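Local atomic coordinates of aminopeptidase YwaD (Bacillus subtilis, PDB entry 6HC6), a protein that removes N-terminal amino acids, among them arginine, lysine and leucine, from peptides by hydrolysis, as a secreted two-zinc aminopeptidase of the M28 family. Residues I94-E99 with A221-T226; G100-A105 with A215-K220. One frame throughout, in Å; residues are numbered along the deposited sequence.

Interaction 1. Residues I94-E99 with A221-T226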
loop_
_atom_site.group_PDB
_atom_site.type_symbol
_atom_site.label_atom_id
_atom_site.label_comp_id
_atom_site.label_asym_id
_atom_site.label_seq_id
_atom_site.Cartn_x
_atom_site.Cartn_y
_atom_site.Cartn_z
ATOM N N ILE A 94 -11.475 10.091 -1.546
ATOM C CA ILE A 94 -11.156 8.979 -0.651
ATOM C C ILE A 94 -11.893 9.201 0.666
ATOM O O ILE A 94 -12.441 10.294 0.881
ATOM C CB ILE A 94 -9.640 8.843 -0.425
ATOM C CG1 ILE A 94 -9.093 10.054 0.328
ATOM C CG2 ILE A 94 -8.892 8.579 -1.736
ATOM C CD1 ILE A 94 -7.623 9.936 0.663
ATOM N N PRO A 95 -11.948 8.214 1.566
ATOM C CA PRO A 95 -12.725 8.390 2.802
ATOM C C PRO A 95 -12.186 9.495 3.701
ATOM O O PRO A 95 -11.039 9.933 3.595
ATOM C CB PRO A 95 -12.605 7.028 3.492
ATOM C CG PRO A 95 -12.356 6.076 2.389
ATOM C CD PRO A 95 -11.489 6.818 1.421
ATOM N N ASP A 96 -13.049 9.940 4.612
ATOM C CA ASP A 96 -12.625 10.861 5.652
ATOM C C ASP A 96 -11.461 10.268 6.435
ATOM O O ASP A 96 -11.335 9.050 6.590
ATOM C CB ASP A 96 -13.777 11.175 6.606
ATOM C CG ASP A 96 -14.952 11.853 5.918
ATOM O OD1 ASP A 96 -14.764 12.455 4.839
ATOM O OD2 ASP A 96 -16.068 11.799 6.481
ATOM N N ARG A 97 -10.595 11.150 6.908
ATOM C CA ARG A 97 -9.423 10.768 7.675
ATOM C C ARG A 97 -9.698 11.086 9.136
ATOM O O ARG A 97 -10.116 12.200 9.461
ATOM C CB ARG A 97 -8.188 11.519 7.178
ATOM C CG ARG A 97 -6.927 11.252 7.993
ATOM C CD ARG A 97 -5.699 11.835 7.301
ATOM N NE ARG A 97 -5.991 13.094 6.611
ATOM C CZ ARG A 97 -5.692 14.302 7.083
ATOM N NH1 ARG A 97 -5.092 14.434 8.260
ATOM N NH2 ARG A 97 -5.996 15.383 6.375
ATOM N N LEU A 98 -9.483 10.110 10.007
ATOM C CA LEU A 98 -9.764 10.263 11.427
ATOM C C LEU A 98 -8.467 10.416 12.202
ATOM O O LEU A 98 -7.509 9.665 11.981
ATOM C CB LEU A 98 -10.527 9.058 11.970
ATOM C CG LEU A 98 -11.984 8.882 11.575
ATOM C CD1 LEU A 98 -12.363 7.467 11.901
ATOM C CD2 LEU A 98 -12.856 9.854 12.333
ATOM N N GLU A 99 -8.446 11.379 13.122
ATOM C CA GLU A 99 -7.290 11.593 13.975
ATOM C C GLU A 99 -7.771 11.994 15.356
ATOM O O GLU A 99 -8.846 12.580 15.511
ATOM C CB GLU A 99 -6.354 12.666 13.411
ATOM C CG GLU A 99 -5.264 12.090 12.504
ATOM C CD GLU A 99 -4.761 13.085 11.479
ATOM O OE1 GLU A 99 -4.730 12.731 10.280
ATOM O OE2 GLU A 99 -4.395 14.215 11.869
ATOM N N ALA A 221 -13.024 13.796 12.314
ATOM C CA ALA A 221 -13.002 13.349 10.929
ATOM C C ALA A 221 -12.662 14.527 10.029
ATOM O O ALA A 221 -13.326 15.567 10.080
ATOM C CB ALA A 221 -14.348 12.750 10.527
ATOM N N PHE A 222 -11.629 14.365 9.217
ATOM C CA PHE A 222 -11.286 15.354 8.207
ATOM C C PHE A 222 -11.935 14.931 6.897
ATOM O O PHE A 222 -11.658 13.842 6.392
ATOM C CB PHE A 222 -9.770 15.477 8.077
ATOM C CG PHE A 222 -9.130 16.088 9.279
ATOM C CD1 PHE A 222 -8.825 15.314 10.388
ATOM C CD2 PHE A 222 -8.884 17.453 9.327
ATOM C CE1 PHE A 222 -8.254 15.886 11.513
ATOM C CE2 PHE A 222 -8.316 18.031 10.443
ATOM C CZ PHE A 222 -7.999 17.248 11.539
ATOM N N THR A 223 -12.819 15.775 6.368
ATOM C CA THR A 223 -13.620 15.430 5.206
ATOM C C THR A 223 -13.036 16.058 3.943
ATOM O O THR A 223 -11.987 16.708 3.961
ATOM C CB THR A 223 -15.070 15.871 5.407
ATOM O OG1 THR A 223 -15.122 17.300 5.505
ATOM C CG2 THR A 223 -15.638 15.252 6.678
ATOM N N ASN A 224 -13.745 15.873 2.827
ATOM C CA ASN A 224 -13.307 16.376 1.528
ATOM C C ASN A 224 -11.936 15.831 1.141
ATOM O O ASN A 224 -11.176 16.500 0.433
ATOM C CB ASN A 224 -13.277 17.909 1.489
ATOM C CG ASN A 224 -14.648 18.521 1.337
ATOM O OD1 ASN A 224 -15.662 17.820 1.362
ATOM N ND2 ASN A 224 -14.691 19.840 1.182
ATOM N N GLN A 225 -11.597 14.624 1.595
ATOM C CA GLN A 225 -10.289 14.056 1.298
ATOM C C GLN A 225 -10.228 13.559 -0.134
ATOM O O GLN A 225 -11.173 12.945 -0.633
ATOM C CB GLN A 225 -9.981 12.892 2.241
ATOM C CG GLN A 225 -10.026 13.273 3.707
ATOM C CD GLN A 225 -8.928 14.242 4.088
ATOM O OE1 GLN A 225 -7.775 13.855 4.215
ATOM N NE2 GLN A 225 -9.289 15.503 4.306
ATOM N N THR A 226 -9.099 13.811 -0.789
ATOM C CA THR A 226 -8.889 13.379 -2.159
ATOM C C THR A 226 -7.457 12.899 -2.316
ATOM O O THR A 226 -6.558 13.329 -1.594
ATOM C CB THR A 226 -9.148 14.503 -3.168
ATOM O OG1 THR A 226 -8.192 15.552 -2.967
ATOM C CG2 THR A 226 -10.544 15.064 -3.005
HETATM O O HOH W 1 -13.413 12.460 2.571
HETATM O O HOH W 2 -16.022 14.004 3.085
#
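Two chain crossings between the zinc peptidase domain and the PA domain run side by side here, and Arg97 and Gln225 tie them together where the antiparallel strands 97-104 and 214-222 begin and end. Arg97 N and O bond to Phe222 O and N in a hydrogen-bonded pair, the Phe222 N to Arg97 O bond measuring 2.7 Å. The Arg97 chain leaves with CG anti to the backbone N (chi1 176°) and crosses Gln225 at about a right angle. Its NE, 3.1 Å from Gln225 OE1, and NH2 grip that one oxygen side-on from the same face of the amide, while NH1 makes a salt bridge to Glu99 OE1 at 2.7 Å. Phe222 CB lies over one guanidinium face, toward its rim. Gln225 NE2 donates to Thr223 O, 3.0 Å away, so both ends of the amide are used. A leucine in its place would probably cost Arg97 NE and NH2 their shared acceptor and Thr223 O its donor, leaving the guanidinium held here by Glu99 and freer to turn. Asp96 OD1 accepts from two waters, which accept from Gln225 N and Asn224 N. Ile94 N donates to Gln225 O, completing a two-crossing linker, strand-paired at its PA-domain end, as expected for a PA domain inserted into an M28 peptidase.

Interaction 2. Residues G100-A105 with A215-K220; sequences GTLSSA and ATLKLK
Thr216 O takes a backbone hydrogen bond from Ser103 N, 3.1 Å away, and another from a water at 3.0 Å that also bonds Thr101 OG1. That hydroxyl stands between the backbone N and the carbonyl carbon (chi1 58°), on the same face as the water, and meets Lys218 CB at 3.7 Å. Small polar residues and a lysine suit this face, where Thr101 and Lys218 are exposed; Thr216 OG1 finds its partner in Thr126. Reciprocal bonds join Thr101 to Lys218 and Ser103 to Thr216, the two hydrogen-bonded pairs of a regular antiparallel ladder, with Thr101 N 2.8 Å from Lys218 O. The other face is mainly apolar, though Ser104 OG bonds Glu214 O there: Leu102 and Leu217 form a non-hydrogen-bonded pair, their side chains meeting at a slant with CD1 atoms 3.7 Å apart. Leu102 CD1 also reaches Ala215 CB at 3.9 Å. Gly100 CA makes a CA-H...O contact of 3.0 Å with Lys218 O; a CB would strike that oxygen and, at these backbone angles, the preceding carbonyl O, hence glycine. Leu219 CD2 packs against the Gly100 backbone. Strand 107-113 flanks strand 97-104 and strand 125-131 flanks strand 214-222, while Leu111, Val199 and Ile201 receive the leucines in the PA-domain interior.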
loop_
_atom_site.group_PDB
_atom_site.type_symbol
_atom_site.label_atom_id
_atom_site.label_comp_id
_atom_site.label_asym_id
_atom_site.label_seq_id
_atom_site.Cartn_x
_atom_site.Cartn_y
_atom_site.Cartn_z
ATOM N N GLY A 100 -6.963 11.690 16.364
ATOM C CA GLY A 100 -7.282 12.191 17.685
ATOM C C GLY A 100 -6.475 11.506 18.766
ATOM O O GLY A 100 -5.377 11.004 18.523
ATOM N N THR A 101 -7.049 11.504 19.969
ATOM C CA THR A 101 -6.311 11.194 21.180
ATOM C C THR A 101 -7.144 10.312 22.099
ATOM O O THR A 101 -8.368 10.210 21.977
ATOM C CB THR A 101 -5.917 12.463 21.946
ATOM O OG1 THR A 101 -7.100 13.202 22.268
ATOM C CG2 THR A 101 -4.986 13.333 21.110
ATOM N N LEU A 102 -6.454 9.708 23.056
ATOM C CA LEU A 102 -7.080 8.805 24.001
ATOM C C LEU A 102 -6.366 8.974 25.329
ATOM O O LEU A 102 -5.140 9.096 25.361
ATOM C CB LEU A 102 -6.995 7.354 23.506
ATOM C CG LEU A 102 -7.242 6.227 24.517
ATOM C CD1 LEU A 102 -8.708 6.188 24.910
ATOM C CD2 LEU A 102 -6.817 4.858 23.955
ATOM N N SER A 103 -7.128 9.005 26.419
ATOM C CA SER A 103 -6.523 9.117 27.736
ATOM C C SER A 103 -7.308 8.265 28.717
ATOM O O SER A 103 -8.488 7.974 28.516
ATOM C CB SER A 103 -6.477 10.570 28.212
ATOM O OG SER A 103 -7.787 11.062 28.417
ATOM N N SER A 104 -6.632 7.864 29.788
ATOM C CA SER A 104 -7.291 7.125 30.857
ATOM C C SER A 104 -6.466 7.280 32.122
ATOM O O SER A 104 -5.259 7.025 32.109
ATOM C CB SER A 104 -7.450 5.648 30.489
ATOM O OG SER A 104 -8.075 4.920 31.529
ATOM N N ALA A 105 -7.116 7.716 33.196
ATOM C CA ALA A 105 -6.460 7.897 34.491
ATOM C C ALA A 105 -5.167 8.697 34.350
ATOM O O ALA A 105 -4.141 8.373 34.947
ATOM C CB ALA A 105 -6.200 6.546 35.164
ATOM N N ALA A 215 -12.191 5.526 30.002
ATOM C CA ALA A 215 -11.294 6.202 29.082
ATOM C C ALA A 215 -12.070 7.272 28.329
ATOM O O ALA A 215 -13.302 7.237 28.247
ATOM C CB ALA A 215 -10.647 5.207 28.111
ATOM N N THR A 216 -11.338 8.244 27.792
ATOM C CA THR A 216 -11.918 9.298 26.972
ATOM C C THR A 216 -11.243 9.319 25.613
ATOM O O THR A 216 -10.015 9.444 25.525
ATOM C CB THR A 216 -11.774 10.669 27.625
ATOM O OG1 THR A 216 -12.449 10.679 28.889
ATOM C CG2 THR A 216 -12.363 11.748 26.731
ATOM N N LEU A 217 -12.050 9.244 24.562
ATOM C CA LEU A 217 -11.578 9.257 23.187
ATOM C C LEU A 217 -12.025 10.553 22.526
ATOM O O LEU A 217 -13.191 10.940 22.645
ATOM C CB LEU A 217 -12.123 8.040 22.446
ATOM C CG LEU A 217 -11.427 7.504 21.215
ATOM C CD1 LEU A 217 -10.113 6.871 21.597
ATOM C CD2 LEU A 217 -12.341 6.461 20.602
ATOM N N LYS A 218 -11.090 11.247 21.875
ATOM C CA LYS A 218 -11.394 12.438 21.089
ATOM C C LYS A 218 -10.928 12.177 19.667
ATOM O O LYS A 218 -9.730 11.989 19.437
ATOM C CB LYS A 218 -10.715 13.687 21.656
ATOM C CG LYS A 218 -11.130 14.039 23.079
ATOM C CD LYS A 218 -10.626 15.420 23.501
ATOM C CE LYS A 218 -10.908 15.664 24.981
ATOM N NZ LYS A 218 -10.322 16.944 25.473
ATOM N N LEU A 219 -11.869 12.146 18.724
ATOM C CA LEU A 219 -11.552 11.833 17.335
ATOM C C LEU A 219 -12.301 12.780 16.415
ATOM O O LEU A 219 -13.517 12.940 16.540
ATOM C CB LEU A 219 -11.914 10.390 16.980
ATOM C CG LEU A 219 -11.137 9.273 17.672
ATOM C CD1 LEU A 219 -11.871 7.969 17.469
ATOM C CD2 LEU A 219 -9.710 9.171 17.140
ATOM N N LYS A 220 -11.571 13.398 15.495
ATOM C CA LYS A 220 -12.141 14.303 14.511
ATOM C C LYS A 220 -11.972 13.696 13.125
ATOM O O LYS A 220 -10.927 13.114 12.815
ATOM C CB LYS A 220 -11.473 15.682 14.584
ATOM C CG LYS A 220 -11.488 16.464 13.279
ATOM C CD LYS A 220 -11.941 17.905 13.487
ATOM C CE LYS A 220 -11.751 18.734 12.223
ATOM N NZ LYS A 220 -11.902 20.197 12.495
HETATM O O HOH W 3 -8.847 12.035 24.612
#

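Interactions 1 and 2 are successive lengths of one antiparallel pairing, strands 97-104 and 214-222, with centres about 19 Å apart. Glu99 O and Lys220 N, 2.8 Å apart and probably hydrogen-bonded, carry the ladder across the junction, and Leu98 CD2 packs on Lys220 O at 3.8 Å. Along the chain, interaction 2 is nested inside the loop closed by interaction 1. The outer ends of 94-99 and 221-226 make the connection to the peptidase domain, while their inner residues already belong to the sheet that 100-105 and 215-220 continue. At its Ile94 end, interaction 1 meets the catalytic domain: the Ile94 side chain is about 10 Å from that of Glu295, a zinc ligand, and touches Leu296 and Leu299. Interaction 2 lies away from the metal site.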